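Local coordinates for protein benzoylformate Decarboxylase (Polynucleobacter necessarius, PDB 4K9Q) that probably catalyses the thiamine diphosphate- and magnesium-dependent decarboxylation of benzoylformate to benzaldehyde and carbon dioxide, at residues A73-A78 against N117-W122; G80-A85 against L92-G97. One frame throughout, in Å; residues are numbered along the deposited sequence.

Contact 1. Residues A73-A78 against N117-W122. With TPP (thiamine diphosphate), chain D.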
loop_
_atom_site.group_PDB
_atom_site.type_symbol
_atom_site.label_atom_id
_atom_site.label_comp_id
_atom_site.label_asym_id
_atom_site.label_seq_id
_atom_site.Cartn_x
_atom_site.Cartn_y
_atom_site.Cartn_z
ATOM N N ALA A 73 -5.262 -15.693 7.734
ATOM C CA ALA A 73 -4.389 -16.782 8.196
ATOM C C ALA A 73 -3.982 -17.671 7.030
ATOM O O ALA A 73 -2.807 -17.997 6.849
ATOM C CB ALA A 73 -5.093 -17.624 9.258
ATOM N N GLY A 74 -4.977 -18.069 6.250
ATOM C CA GLY A 74 -4.759 -18.922 5.103
ATOM C C GLY A 74 -4.027 -18.182 4.006
ATOM O O GLY A 74 -3.080 -18.709 3.408
ATOM N N LEU A 75 -4.458 -16.956 3.725
ATOM C CA LEU A 75 -3.768 -16.163 2.711
ATOM C C LEU A 75 -2.295 -15.982 3.078
ATOM O O LEU A 75 -1.424 -16.097 2.221
ATOM C CB LEU A 75 -4.458 -14.820 2.500
ATOM C CG LEU A 75 -3.784 -13.911 1.474
ATOM C CD1 LEU A 75 -3.815 -14.539 0.086
ATOM C CD2 LEU A 75 -4.480 -12.559 1.478
ATOM N N GLY A 76 -2.017 -15.725 4.351
ATOM C CA GLY A 76 -0.644 -15.589 4.814
ATOM C C GLY A 76 0.207 -16.815 4.517
ATOM O O GLY A 76 1.300 -16.699 3.963
ATOM N N ASN A 77 -0.287 -17.995 4.883
ATOM C CA ASN A 77 0.452 -19.231 4.616
ATOM C C ASN A 77 0.724 -19.431 3.128
ATOM O O ASN A 77 1.673 -20.137 2.744
ATOM C CB ASN A 77 -0.302 -20.445 5.165
ATOM C CG ASN A 77 -0.149 -20.601 6.667
ATOM O OD1 ASN A 77 0.653 -19.906 7.295
ATOM N ND2 ASN A 77 -0.911 -21.522 7.251
ATOM N N ALA A 78 -0.134 -18.843 2.294
ATOM C CA ALA A 78 -0.036 -19.012 0.846
ATOM C C ALA A 78 0.850 -18.001 0.107
ATOM O O ALA A 78 1.032 -18.132 -1.104
ATOM C CB ALA A 78 -1.436 -18.999 0.226
ATOM N N ASN A 117 -4.828 -5.234 0.847
ATOM C CA ASN A 117 -3.406 -4.917 0.867
ATOM C C ASN A 117 -2.490 -6.082 1.192
ATOM O O ASN A 117 -1.311 -6.048 0.856
ATOM C CB ASN A 117 -3.122 -3.729 1.781
ATOM C CG ASN A 117 -3.601 -2.426 1.173
ATOM O OD1 ASN A 117 -3.669 -2.311 -0.046
ATOM N ND2 ASN A 117 -3.943 -1.448 2.010
ATOM N N MET A 118 -3.033 -7.121 1.819
ATOM C CA MET A 118 -2.196 -8.259 2.193
ATOM C C MET A 118 -1.447 -8.937 1.026
ATOM O O MET A 118 -0.245 -9.150 1.122
ATOM C CB MET A 118 -2.990 -9.284 3.007
ATOM C CG MET A 118 -2.074 -10.326 3.641
ATOM S SD MET A 118 -2.902 -11.409 4.790
ATOM C CE MET A 118 -1.487 -12.362 5.383
ATOM N N PRO A 119 -2.147 -9.270 -0.080
ATOM C CA PRO A 119 -1.465 -9.995 -1.173
ATOM C C PRO A 119 -0.582 -9.116 -2.069
ATOM O O PRO A 119 0.172 -9.658 -2.875
ATOM C CB PRO A 119 -2.630 -10.569 -1.983
ATOM C CG PRO A 119 -3.739 -9.590 -1.761
ATOM C CD PRO A 119 -3.581 -9.071 -0.362
ATOM N N LYS A 120 -0.679 -7.791 -1.939
ATOM C CA LYS A 120 0.211 -6.888 -2.674
ATOM C C LYS A 120 1.664 -7.135 -2.233
ATOM O O LYS A 120 1.933 -7.324 -1.040
ATOM C CB LYS A 120 -0.176 -5.425 -2.414
ATOM C CG LYS A 120 -1.557 -5.019 -2.953
ATOM C CD LYS A 120 -1.836 -3.552 -2.624
ATOM C CE LYS A 120 -3.210 -3.105 -3.114
ATOM N NZ LYS A 120 -3.209 -2.819 -4.576
ATOM N N PRO A 121 2.617 -7.084 -3.176
ATOM C CA PRO A 121 2.480 -6.676 -4.580
ATOM C C PRO A 121 2.332 -7.856 -5.538
ATOM O O PRO A 121 2.792 -7.762 -6.678
ATOM C CB PRO A 121 3.828 -6.003 -4.847
ATOM C CG PRO A 121 4.788 -6.845 -4.035
ATOM C CD PRO A 121 4.031 -7.220 -2.781
ATOM N N TRP A 122 1.712 -8.944 -5.100
ATOM C CA TRP A 122 1.754 -10.179 -5.879
ATOM C C TRP A 122 0.432 -10.630 -6.495
ATOM O O TRP A 122 0.222 -11.820 -6.727
ATOM C CB TRP A 122 2.386 -11.291 -5.049
ATOM C CG TRP A 122 3.783 -10.924 -4.632
ATOM C CD1 TRP A 122 4.215 -10.613 -3.375
ATOM C CD2 TRP A 122 4.919 -10.797 -5.492
ATOM N NE1 TRP A 122 5.560 -10.321 -3.397
ATOM C CE2 TRP A 122 6.014 -10.421 -4.687
ATOM C CE3 TRP A 122 5.115 -10.965 -6.867
ATOM C CZ2 TRP A 122 7.298 -10.229 -5.208
ATOM C CZ3 TRP A 122 6.386 -10.764 -7.388
ATOM C CH2 TRP A 122 7.461 -10.407 -6.557
HETATM N "N1'" TPP D . -6.076 -22.582 7.866
HETATM C "C2'" TPP D . -5.383 -21.818 8.792
HETATM C CM2 TPP D . -3.967 -21.401 8.526
HETATM N "N3'" TPP D . -5.986 -21.412 9.968
HETATM C "C4'" TPP D . -7.284 -21.773 10.230
HETATM N "N4'" TPP D . -7.865 -21.366 11.357
HETATM C "C5'" TPP D . -7.978 -22.573 9.321
HETATM C "C6'" TPP D . -7.382 -22.968 8.124
HETATM C "C7'" TPP D . -9.404 -22.969 9.607
HETATM N N3 TPP D . -9.617 -23.949 10.663
HETATM C C2 TPP D . -10.034 -23.643 11.949
HETATM S S1 TPP D . -10.224 -24.926 12.903
HETATM C C5 TPP D . -9.791 -25.926 11.710
HETATM C C4 TPP D . -9.486 -25.292 10.509
HETATM C CM4 TPP D . -9.054 -25.975 9.235
HETATM C C6 TPP D . -9.810 -27.394 12.030
HETATM C C7 TPP D . -8.851 -27.832 13.125
HETATM O O7 TPP D . -8.854 -29.240 13.068
HETATM P PA TPP D . -8.029 -30.129 14.123
HETATM O O1A TPP D . -6.686 -29.495 14.346
HETATM O O2A TPP D . -7.894 -31.532 13.625
HETATM O O3A TPP D . -8.835 -29.949 15.502
HETATM P PB TPP D . -10.269 -30.553 15.908
HETATM O O1B TPP D . -11.270 -29.476 15.637
HETATM O O2B TPP D . -10.185 -30.859 17.386
HETATM O O3B TPP D . -10.598 -31.762 15.093
#
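The ring of Pro119 presents its CD corner to Leu75, with Pro119 CD 4.0 Å from Leu75 CD2. Further along the same loop, Pro121 follows a cis peptide bond and sets its CG on one face of the Trp122 indole, 3.6 Å above the plane and displaced toward the rim. At the other end of the contact Ala73 CB sits over one face of the thiamine diphosphate pyrimidine, offset beyond the rim at N3' and CM2, while Asn77 ND2 meets that ring at its edge, beyond the methyl, 3.3 Å from CM2 of the cofactor. This approach is a van der Waals contact; the hydrogen bond from Asn77 ND2 goes to Glu47 OE1 and helps hold the amide there.

Between these rings, Leu75 and Met118 do most of the touching. They run past each other in opposite directions, and Leu75 CD2 lies against the flank of the thioether, 3.8 Å from Met118 SD. Met118 has CG anti to its backbone N (chi1 -168°) and stays extended beyond it, which carries the terminal methyl to the helix backbone. There Met118 CE stops 3.4 Å from Gly76 CA, an approach eased by the lack of a side chain on Gly76.

The loop 117-122 also faces other subunits: Met118 packs on Trp122 of the second subunit, and Trp122 on its Met118, while Lys120 forms a salt bridge with Glu114 of the third. The same second subunit hydrogen-bonds the cofactor through, among others, Ser375 and Gly430.

Between helix 71-77 and the loop the chemistry is purely apolar. The fit therefore rests on shape and dispersion, and the polar groups nearby find partners outside this interface or within their own segment.

Contact 2. Residues G80-A85 against L92-G97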
loop_
_atom_site.group_PDB
_atom_site.type_symbol
_atom_site.label_atom_id
_atom_site.label_comp_id
_atom_site.label_asym_id
_atom_site.label_seq_id
_atom_site.Cartn_x
_atom_site.Cartn_y
_atom_site.Cartn_z
ATOM N N GLY A 80 4.009 -17.147 -0.327
ATOM C CA GLY A 80 5.188 -17.542 -1.085
ATOM C C GLY A 80 4.788 -18.179 -2.411
ATOM O O GLY A 80 5.313 -17.846 -3.475
ATOM N N CYS A 81 3.838 -19.099 -2.365
ATOM C CA CYS A 81 3.370 -19.701 -3.600
ATOM C C CYS A 81 2.557 -18.724 -4.461
ATOM O O CYS A 81 2.512 -18.867 -5.671
ATOM C CB CYS A 81 2.631 -21.009 -3.326
ATOM S SG CYS A 81 3.823 -22.330 -2.959
ATOM N N LEU A 82 1.948 -17.718 -3.847
ATOM C CA LEU A 82 1.237 -16.714 -4.630
ATOM C C LEU A 82 2.242 -15.848 -5.410
ATOM O O LEU A 82 2.050 -15.574 -6.586
ATOM C CB LEU A 82 0.340 -15.868 -3.728
ATOM C CG LEU A 82 -0.464 -14.785 -4.452
ATOM C CD1 LEU A 82 -1.235 -15.377 -5.618
ATOM C CD2 LEU A 82 -1.418 -14.120 -3.462
ATOM N N LEU A 83 3.328 -15.437 -4.754
ATOM C CA LEU A 83 4.420 -14.763 -5.449
ATOM C C LEU A 83 4.815 -15.599 -6.667
ATOM O O LEU A 83 4.961 -15.088 -7.777
ATOM C CB LEU A 83 5.612 -14.573 -4.495
ATOM C CG LEU A 83 6.896 -13.867 -4.945
ATOM C CD1 LEU A 83 7.723 -13.444 -3.734
ATOM C CD2 LEU A 83 7.733 -14.766 -5.847
ATOM N N THR A 84 4.961 -16.905 -6.473
ATOM C CA THR A 84 5.391 -17.765 -7.565
ATOM C C THR A 84 4.339 -17.847 -8.684
ATOM O O THR A 84 4.678 -17.788 -9.870
ATOM C CB THR A 84 5.770 -19.147 -7.038
ATOM O OG1 THR A 84 6.870 -19.003 -6.123
ATOM C CG2 THR A 84 6.151 -20.087 -8.185
ATOM N N ALA A 85 3.065 -17.957 -8.314
ATOM C CA ALA A 85 1.995 -17.950 -9.325
ATOM C C ALA A 85 2.027 -16.656 -10.148
ATOM O O ALA A 85 1.820 -16.668 -11.363
ATOM C CB ALA A 85 0.636 -18.122 -8.664
ATOM N N LEU A 92 -4.731 -17.578 -11.682
ATOM C CA LEU A 92 -5.495 -18.107 -10.554
ATOM C C LEU A 92 -6.462 -17.066 -10.009
ATOM O O LEU A 92 -6.145 -15.869 -9.957
ATOM C CB LEU A 92 -4.555 -18.542 -9.427
ATOM C CG LEU A 92 -3.546 -19.617 -9.769
ATOM C CD1 LEU A 92 -2.766 -19.975 -8.498
ATOM C CD2 LEU A 92 -4.272 -20.854 -10.358
ATOM N N ILE A 93 -7.644 -17.522 -9.608
ATOM C CA ILE A 93 -8.562 -16.661 -8.877
ATOM C C ILE A 93 -8.482 -17.037 -7.403
ATOM O O ILE A 93 -9.045 -18.059 -6.972
ATOM C CB ILE A 93 -9.993 -16.777 -9.419
ATOM C CG1 ILE A 93 -10.017 -16.340 -10.888
ATOM C CG2 ILE A 93 -10.955 -15.921 -8.584
ATOM C CD1 ILE A 93 -11.363 -16.532 -11.571
ATOM N N ILE A 94 -7.747 -16.231 -6.642
ATOM C CA ILE A 94 -7.549 -16.506 -5.223
ATOM C C ILE A 94 -8.715 -15.943 -4.429
ATOM O O ILE A 94 -8.965 -14.737 -4.456
ATOM C CB ILE A 94 -6.248 -15.882 -4.675
ATOM C CG1 ILE A 94 -5.022 -16.222 -5.547
ATOM C CG2 ILE A 94 -6.050 -16.311 -3.210
ATOM C CD1 ILE A 94 -4.698 -17.690 -5.665
ATOM N N THR A 95 -9.442 -16.803 -3.724
ATOM C CA THR A 95 -10.524 -16.318 -2.879
ATOM C C THR A 95 -10.257 -16.672 -1.428
ATOM O O THR A 95 -9.770 -17.755 -1.128
ATOM C CB THR A 95 -11.901 -16.865 -3.306
ATOM O OG1 THR A 95 -11.998 -18.262 -2.989
ATOM C CG2 THR A 95 -12.101 -16.669 -4.798
ATOM N N ALA A 96 -10.536 -15.738 -0.531
ATOM C CA ALA A 96 -10.487 -16.040 0.893
ATOM C C ALA A 96 -11.762 -15.548 1.555
ATOM O O ALA A 96 -12.215 -14.437 1.284
ATOM C CB ALA A 96 -9.282 -15.386 1.543
ATOM N N GLY A 97 -12.342 -16.366 2.426
ATOM C CA GLY A 97 -13.468 -15.910 3.214
ATOM C C GLY A 97 -13.036 -14.764 4.106
ATOM O O GLY A 97 -11.856 -14.612 4.437
#
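Leu82 and Ala85 of helix 79-88 meet Ile94 of strand 93-98 and Leu92 just before it, two pairs about one helical turn apart. The close part of the contact consists of two methyl-to-carbon touches. Ala85 points its CB at the strand end, and Ala85 CB lies 3.9 Å from Leu92 CD1, where the backbones also come nearest, with CA atoms 7.6 Å apart. Leu82 leaves the helix to one side, but a chi1 of -180° puts its branch opposite the backbone N and brings Leu82 CD1 to 3.9 Å from Ile94 CG1. The Ile94 CG1–CD1 bond runs across the line of approach, so the methylene CG1, not the terminal methyl, is the nearer; Ile94 CD1 is 4.2 Å from Leu82 CD1.

Beyond this the packing opens out. The strand diverges from the helix toward Ala96, yet the looser side is not a solvent face, because Phe155 of strand 154-159 packs on both Ile94 and Ala96. Thr95 turns from the helix, and its OG1 is hydrogen-bonded to Val67 O and Asn68 ND2.

Helix 79-88 belongs to the beta-alpha-beta crossover that leads from strand 66-69 to its parallel neighbour 93-98. Its contact with the second strand is wholly aliphatic, so burial of hydrocarbon, not polar pairing, seats the helix on the sheet here.

Both contacts are buried and apolar, and their centres lie about 7 Å apart. Contact 2 seats a helix on its own sheet; contact 1 joins the preceding helix, 71-77, to a loop at a subunit boundary, with the cofactor at its far end. They meet directly: Trp122 CZ2 is 3.6 Å from Leu83 CD1, and Pro119 CB is 4.0 Å from Leu82 CD2, so loop 117-122 leans on both successive helices. Phe155 of strand 154-159 also packs against residues of each. Both touch the second subunit, contact 1 more extensively. Polar bonds within the chain and between subunits border contact 1, whereas sheet hydrogen bonds flank contact 2.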